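Local structure of probable translation initiation factor eIF-2B subunit beta (Schizosaccharomyces pombe, 5B04) at residues Asn290-Gln300 and Pro359-Val369. The protein forms part of the eIF2B complex, which catalyses the exchange of GDP for GTP on the gamma subunit of translation initiation factor eIF2. Numbering follows the deposited sequence.
Sequences NGGLVTYSGAQ and PYYDYIPPDLV
Asp-362 turns its carboxylate to the start of helix 299-308, where OD2 accepts from two backbone amides: Gly-298 N at 3.1 Å, on the anti side, and Gln-300 N at 3.2 Å, from above the carboxylate plane. Its negative charge would probably be favoured by the partly positive helix end, which suits an aspartate. Replacing it by an alanine would probably leave both amides without their shared acceptor and the helix start without this charge. Gly-298, at the N-cap, has a positive phi (102°), easy for glycine, which has no CB to press on the preceding carbonyl O. Strands 293-296 and 361-364 pair antiparallel: Leu-293 and Ile-364 exchange two hydrogen bonds, Leu-293 N giving 2.7 Å to Ile-364 O, and Thr-295 N donates to Asp-362 O. At the far end Asn-290 ND2 donates a nearly straight hydrogen bond (172°) to Tyr-363 OH at 3.2 Å, amide and ring almost coplanar. Asn-290 OD1 closes an Asx turn on Gly-292 N. With CG anti to the backbone N (chi1 175°), the tyrosine extends its ring along Leu-293 and Gly-292. On the sheet face bearing Asp-362, Ile-364 sets CG1 against Thr-295 CG2 (3.6 Å), while Leu-293 CD1 meets Val-369 CG2 tip to tip. Leu-293 and Val-369 touch Val-315 of strand 313-316, Ile-364 reaches Ala-303 of helix 299-308, and on the other face Val-294 and Tyr-363 pack on helix 330-333.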
ATOM      1  N   ASN C 290     -18.960  13.932 -13.078  1.00 60.73           N
ATOM      2  CA  ASN C 290     -17.660  14.298 -12.527  1.00 52.11           C
ATOM      3  C   ASN C 290     -16.733  13.095 -12.396  1.00 46.20           C
ATOM      4  O   ASN C 290     -15.594  13.224 -11.947  1.00 73.93           O
ATOM      5  CB  ASN C 290     -17.828  14.975 -11.164  1.00 65.02           C
ATOM      6  CG  ASN C 290     -18.243  14.006 -10.075  1.00 59.96           C
ATOM      7  OD1 ASN C 290     -18.936  13.022 -10.333  1.00 64.62           O
ATOM      8  ND2 ASN C 290     -17.820  14.282  -8.847  1.00 75.04           N
ATOM      9  N   GLY C 291     -17.228  11.926 -12.788  1.00 51.70           N
ATOM     10  CA  GLY C 291     -16.446  10.707 -12.720  1.00 55.07           C
ATOM     11  C   GLY C 291     -16.710   9.927 -11.449  1.00 60.27           C
ATOM     12  O   GLY C 291     -16.139   8.858 -11.233  1.00 63.57           O
ATOM     13  N   GLY C 292     -17.579  10.469 -10.600  1.00 50.61           N
ATOM     14  CA  GLY C 292     -17.946   9.810  -9.361  1.00 51.56           C
ATOM     15  C   GLY C 292     -18.741   8.547  -9.621  1.00 59.48           C
ATOM     16  O   GLY C 292     -19.321   8.379 -10.693  1.00 65.18           O
ATOM     17  N   LEU C 293     -18.770   7.653  -8.638  1.00 58.02           N
ATOM     18  CA  LEU C 293     -19.480   6.391  -8.792  1.00 54.94           C
ATOM     19  C   LEU C 293     -20.746   6.325  -7.952  1.00 52.97           C
ATOM     20  O   LEU C 293     -20.700   6.454  -6.728  1.00 53.89           O
ATOM     21  CB  LEU C 293     -18.574   5.214  -8.425  1.00 46.06           C
ATOM     22  CG  LEU C 293     -17.296   5.000  -9.233  1.00 49.81           C
ATOM     23  CD1 LEU C 293     -16.726   3.622  -8.940  1.00 49.48           C
ATOM     24  CD2 LEU C 293     -17.557   5.173 -10.719  1.00 64.71           C
ATOM     25  N   VAL C 294     -21.879   6.128  -8.616  1.00 46.72           N
ATOM     26  CA  VAL C 294     -23.082   5.697  -7.924  1.00 47.18           C
ATOM     27  C   VAL C 294     -23.055   4.181  -7.904  1.00 55.13           C
ATOM     28  O   VAL C 294     -23.370   3.534  -8.899  1.00 67.11           O
ATOM     29  CB  VAL C 294     -24.368   6.189  -8.601  1.00 46.73           C
ATOM     30  CG1 VAL C 294     -25.589   5.648  -7.866  1.00 54.02           C
ATOM     31  CG2 VAL C 294     -24.397   7.700  -8.640  1.00 42.01           C
ATOM     32  N   THR C 295     -22.649   3.617  -6.775  1.00 44.71           N
ATOM     33  CA  THR C 295     -22.515   2.175  -6.663  1.00 57.37           C
ATOM     34  C   THR C 295     -23.294   1.654  -5.467  1.00 53.70           C
ATOM     35  O   THR C 295     -23.907   2.424  -4.729  1.00 67.14           O
ATOM     36  CB  THR C 295     -21.041   1.760  -6.542  1.00 70.14           C
ATOM     37  OG1 THR C 295     -20.954   0.344  -6.331  1.00 61.48           O
ATOM     38  CG2 THR C 295     -20.386   2.488  -5.384  1.00 49.30           C
ATOM     39  N   TYR C 296     -23.266   0.342  -5.279  1.00 54.88           N
ATOM     40  CA  TYR C 296     -24.072  -0.298  -4.251  1.00 51.42           C
ATOM     41  C   TYR C 296     -23.411  -0.185  -2.880  1.00 60.35           C
ATOM     42  O   TYR C 296     -22.185  -0.150  -2.775  1.00 68.03           O
ATOM     43  CB  TYR C 296     -24.326  -1.755  -4.631  1.00 71.60           C
ATOM     44  CG  TYR C 296     -25.009  -1.888  -5.976  1.00 72.81           C
ATOM     45  CD1 TYR C 296     -26.391  -1.807  -6.086  1.00 76.19           C
ATOM     46  CD2 TYR C 296     -24.269  -2.070  -7.139  1.00 69.13           C
ATOM     47  CE1 TYR C 296     -27.019  -1.917  -7.314  1.00 83.22           C
ATOM     48  CE2 TYR C 296     -24.889  -2.180  -8.372  1.00 83.65           C
ATOM     49  CZ  TYR C 296     -26.263  -2.103  -8.453  1.00 87.28           C
ATOM     50  OH  TYR C 296     -26.884  -2.213  -9.677  1.00 84.36           O
ATOM     51  N   SER C 297     -24.239  -0.120  -1.840  1.00 71.37           N
ATOM     52  CA  SER C 297     -23.792   0.216  -0.489  1.00 71.34           C
ATOM     53  C   SER C 297     -22.672  -0.681   0.027  1.00 66.22           C
ATOM     54  O   SER C 297     -22.656  -1.886  -0.229  1.00 53.25           O
ATOM     55  CB  SER C 297     -24.972   0.166   0.484  1.00 60.88           C
ATOM     56  OG  SER C 297     -25.397  -1.168   0.704  1.00 76.27           O
ATOM     57  N   GLY C 298     -21.740  -0.076   0.755  1.00 50.44           N
ATOM     58  CA  GLY C 298     -20.617  -0.797   1.322  1.00 48.02           C
ATOM     59  C   GLY C 298     -19.340  -0.595   0.532  1.00 50.03           C
ATOM     60  O   GLY C 298     -18.250  -0.904   1.011  1.00 57.73           O
ATOM     61  N   ALA C 299     -19.474  -0.072  -0.682  1.00 47.03           N
ATOM     62  CA  ALA C 299     -18.326   0.118  -1.562  1.00 51.16           C
ATOM     63  C   ALA C 299     -17.385   1.192  -1.034  1.00 53.78           C
ATOM     64  O   ALA C 299     -16.189   1.176  -1.327  1.00 59.43           O
ATOM     65  CB  ALA C 299     -18.788   0.464  -2.962  1.00 40.66           C
ATOM     66  N   GLN C 300     -17.928   2.126  -0.260  1.00 44.36           N
ATOM     67  CA  GLN C 300     -17.110   3.163   0.353  1.00 51.22           C
ATOM     68  C   GLN C 300     -16.125   2.541   1.331  1.00 47.22           C
ATOM     69  O   GLN C 300     -14.986   2.988   1.442  1.00 53.56           O
ATOM     70  CB  GLN C 300     -17.980   4.199   1.064  1.00 57.40           C
ATOM     71  CG  GLN C 300     -17.193   5.354   1.667  1.00 66.38           C
ATOM     72  CD  GLN C 300     -16.903   6.456   0.668  1.00 61.81           C
ATOM     73  OE1 GLN C 300     -16.995   6.255  -0.542  1.00 65.08           O
ATOM     74  NE2 GLN C 300     -16.553   7.633   1.173  1.00 86.60           N
ATOM     75  N   PRO C 359     -29.942   2.415   3.128  1.00 47.89           N
ATOM     76  CA  PRO C 359     -29.598   2.877   1.781  1.00 56.28           C
ATOM     77  C   PRO C 359     -28.997   1.740   0.964  1.00 55.74           C
ATOM     78  O   PRO C 359     -28.221   0.956   1.510  1.00 69.76           O
ATOM     79  CB  PRO C 359     -28.570   3.979   2.042  1.00 45.02           C
ATOM     80  CG  PRO C 359     -27.922   3.578   3.323  1.00 47.96           C
ATOM     81  CD  PRO C 359     -28.988   2.897   4.143  1.00 47.92           C
ATOM     82  N   TYR C 360     -29.353   1.633  -0.312  1.00 53.71           N
ATOM     83  CA  TYR C 360     -28.786   0.575  -1.140  1.00 59.78           C
ATOM     84  C   TYR C 360     -27.860   1.132  -2.217  1.00 57.40           C
ATOM     85  O   TYR C 360     -27.419   0.403  -3.105  1.00 63.69           O
ATOM     86  CB  TYR C 360     -29.891  -0.289  -1.768  1.00 68.64           C
ATOM     87  CG  TYR C 360     -30.893   0.428  -2.648  1.00 54.29           C
ATOM     88  CD1 TYR C 360     -30.660   0.595  -4.007  1.00 50.85           C
ATOM     89  CD2 TYR C 360     -32.094   0.898  -2.128  1.00 73.00           C
ATOM     90  CE1 TYR C 360     -31.581   1.231  -4.818  1.00 81.30           C
ATOM     91  CE2 TYR C 360     -33.021   1.536  -2.932  1.00 70.42           C
ATOM     92  CZ  TYR C 360     -32.760   1.699  -4.276  1.00 85.85           C
ATOM     93  OH  TYR C 360     -33.678   2.334  -5.081  1.00 79.75           O
ATOM     94  N   TYR C 361     -27.554   2.421  -2.116  1.00 53.46           N
ATOM     95  CA  TYR C 361     -26.555   3.044  -2.978  1.00 50.64           C
ATOM     96  C   TYR C 361     -25.460   3.712  -2.151  1.00 58.83           C
ATOM     97  O   TYR C 361     -25.734   4.339  -1.127  1.00 63.58           O
ATOM     98  CB  TYR C 361     -27.198   4.075  -3.909  1.00 61.04           C
ATOM     99  CG  TYR C 361     -28.004   3.482  -5.044  1.00 69.54           C
ATOM    100  CD1 TYR C 361     -27.724   2.216  -5.537  1.00 67.81           C
ATOM    101  CD2 TYR C 361     -29.041   4.198  -5.627  1.00 59.31           C
ATOM    102  CE1 TYR C 361     -28.459   1.673  -6.574  1.00 60.43           C
ATOM    103  CE2 TYR C 361     -29.780   3.665  -6.665  1.00 63.30           C
ATOM    104  CZ  TYR C 361     -29.485   2.404  -7.135  1.00 70.86           C
ATOM    105  OH  TYR C 361     -30.222   1.871  -8.168  1.00 83.99           O
ATOM    106  N   ASP C 362     -24.219   3.567  -2.600  1.00 59.44           N
ATOM    107  CA  ASP C 362     -23.091   4.255  -1.988  1.00 62.67           C
ATOM    108  C   ASP C 362     -22.455   5.169  -3.028  1.00 61.24           C
ATOM    109  O   ASP C 362     -22.659   4.982  -4.227  1.00 59.23           O
ATOM    110  CB  ASP C 362     -22.066   3.254  -1.448  1.00 53.86           C
ATOM    111  CG  ASP C 362     -21.399   3.729  -0.171  1.00 57.69           C
ATOM    112  OD1 ASP C 362     -21.357   4.956   0.061  1.00 65.33           O
ATOM    113  OD2 ASP C 362     -20.918   2.873   0.602  1.00 57.09           O
ATOM    114  N   TYR C 363     -21.693   6.161  -2.581  1.00 58.46           N
ATOM    115  CA  TYR C 363     -21.026   7.056  -3.519  1.00 59.09           C
ATOM    116  C   TYR C 363     -19.512   7.035  -3.361  1.00 56.98           C
ATOM    117  O   TYR C 363     -18.987   7.172  -2.257  1.00 66.22           O
ATOM    118  CB  TYR C 363     -21.537   8.489  -3.362  1.00 45.04           C
ATOM    119  CG  TYR C 363     -20.793   9.478  -4.233  1.00 49.33           C
ATOM    120  CD1 TYR C 363     -21.078   9.590  -5.586  1.00 57.05           C
ATOM    121  CD2 TYR C 363     -19.797  10.290  -3.704  1.00 56.13           C
ATOM    122  CE1 TYR C 363     -20.398  10.488  -6.389  1.00 59.60           C
ATOM    123  CE2 TYR C 363     -19.112  11.190  -4.498  1.00 55.10           C
ATOM    124  CZ  TYR C 363     -19.415  11.284  -5.839  1.00 48.83           C
ATOM    125  OH  TYR C 363     -18.735  12.179  -6.632  1.00 59.39           O
ATOM    126  N   ILE C 364     -18.817   6.870  -4.480  1.00 55.35           N
ATOM    127  CA  ILE C 364     -17.363   6.928  -4.504  1.00 52.48           C
ATOM    128  C   ILE C 364     -16.895   8.144  -5.291  1.00 54.37           C
ATOM    129  O   ILE C 364     -17.183   8.258  -6.483  1.00 57.20           O
ATOM    130  CB  ILE C 364     -16.748   5.664  -5.136  1.00 51.06           C
ATOM    131  CG1 ILE C 364     -17.398   4.401  -4.569  1.00 59.38           C
ATOM    132  CG2 ILE C 364     -15.239   5.646  -4.931  1.00 54.78           C
ATOM    133  CD1 ILE C 364     -17.200   4.225  -3.089  1.00 59.61           C
ATOM    134  N   PRO C 365     -16.179   9.063  -4.627  1.00 50.93           N
ATOM    135  CA  PRO C 365     -15.575  10.193  -5.338  1.00 50.70           C
ATOM    136  C   PRO C 365     -14.589   9.700  -6.394  1.00 60.71           C
ATOM    137  O   PRO C 365     -13.913   8.698  -6.166  1.00 59.93           O
ATOM    138  CB  PRO C 365     -14.865  10.976  -4.226  1.00 60.85           C
ATOM    139  CG  PRO C 365     -14.690   9.994  -3.112  1.00 75.03           C
ATOM    140  CD  PRO C 365     -15.879   9.089  -3.186  1.00 58.96           C
ATOM    141  N   PRO C 366     -14.511  10.395  -7.540  1.00 64.91           N
ATOM    142  CA  PRO C 366     -13.737   9.941  -8.702  1.00 60.65           C
ATOM    143  C   PRO C 366     -12.244   9.763  -8.429  1.00 63.38           C
ATOM    144  O   PRO C 366     -11.564   9.085  -9.200  1.00 72.11           O
ATOM    145  CB  PRO C 366     -13.962  11.058  -9.729  1.00 54.49           C
ATOM    146  CG  PRO C 366     -14.335  12.252  -8.922  1.00 63.24           C
ATOM    147  CD  PRO C 366     -15.124  11.714  -7.770  1.00 60.74           C
ATOM    148  N   ASP C 367     -11.744  10.353  -7.349  1.00 61.12           N
ATOM    149  CA  ASP C 367     -10.318  10.302  -7.049  1.00 70.22           C
ATOM    150  C   ASP C 367      -9.890   8.974  -6.431  1.00 63.69           C
ATOM    151  O   ASP C 367      -8.699   8.734  -6.235  1.00 65.10           O
ATOM    152  CB  ASP C 367      -9.934  11.453  -6.118  1.00 70.66           C
ATOM    153  CG  ASP C 367     -10.138  12.812  -6.756  1.00110.47           C
ATOM    154  OD1 ASP C 367     -10.221  12.876  -8.002  1.00106.21           O
ATOM    155  OD2 ASP C 367     -10.214  13.813  -6.016  1.00149.35           O
ATOM    156  N   LEU C 368     -10.856   8.113  -6.127  1.00 50.62           N
ATOM    157  CA  LEU C 368     -10.550   6.824  -5.515  1.00 52.85           C
ATOM    158  C   LEU C 368     -10.559   5.688  -6.533  1.00 60.74           C
ATOM    159  O   LEU C 368     -10.364   4.527  -6.177  1.00 61.62           O
ATOM    160  CB  LEU C 368     -11.534   6.516  -4.384  1.00 43.69           C
ATOM    161  CG  LEU C 368     -11.436   7.410  -3.145  1.00 58.27           C
ATOM    162  CD1 LEU C 368     -12.158   6.774  -1.968  1.00 54.40           C
ATOM    163  CD2 LEU C 368      -9.982   7.698  -2.798  1.00 66.77           C
ATOM    164  N   VAL C 369     -10.785   6.025  -7.798  1.00 52.90           N
ATOM    165  CA  VAL C 369     -10.736   5.034  -8.864  1.00 53.29           C
ATOM    166  C   VAL C 369      -9.470   5.210  -9.694  1.00 56.57           C
ATOM    167  O   VAL C 369      -9.251   6.264 -10.290  1.00 61.12           O
ATOM    168  CB  VAL C 369     -11.964   5.123  -9.785  1.00 58.02           C
ATOM    169  CG1 VAL C 369     -11.829   4.139 -10.938  1.00 48.61           C
ATOM    170  CG2 VAL C 369     -13.238   4.859  -8.998  1.00 53.51           C
TER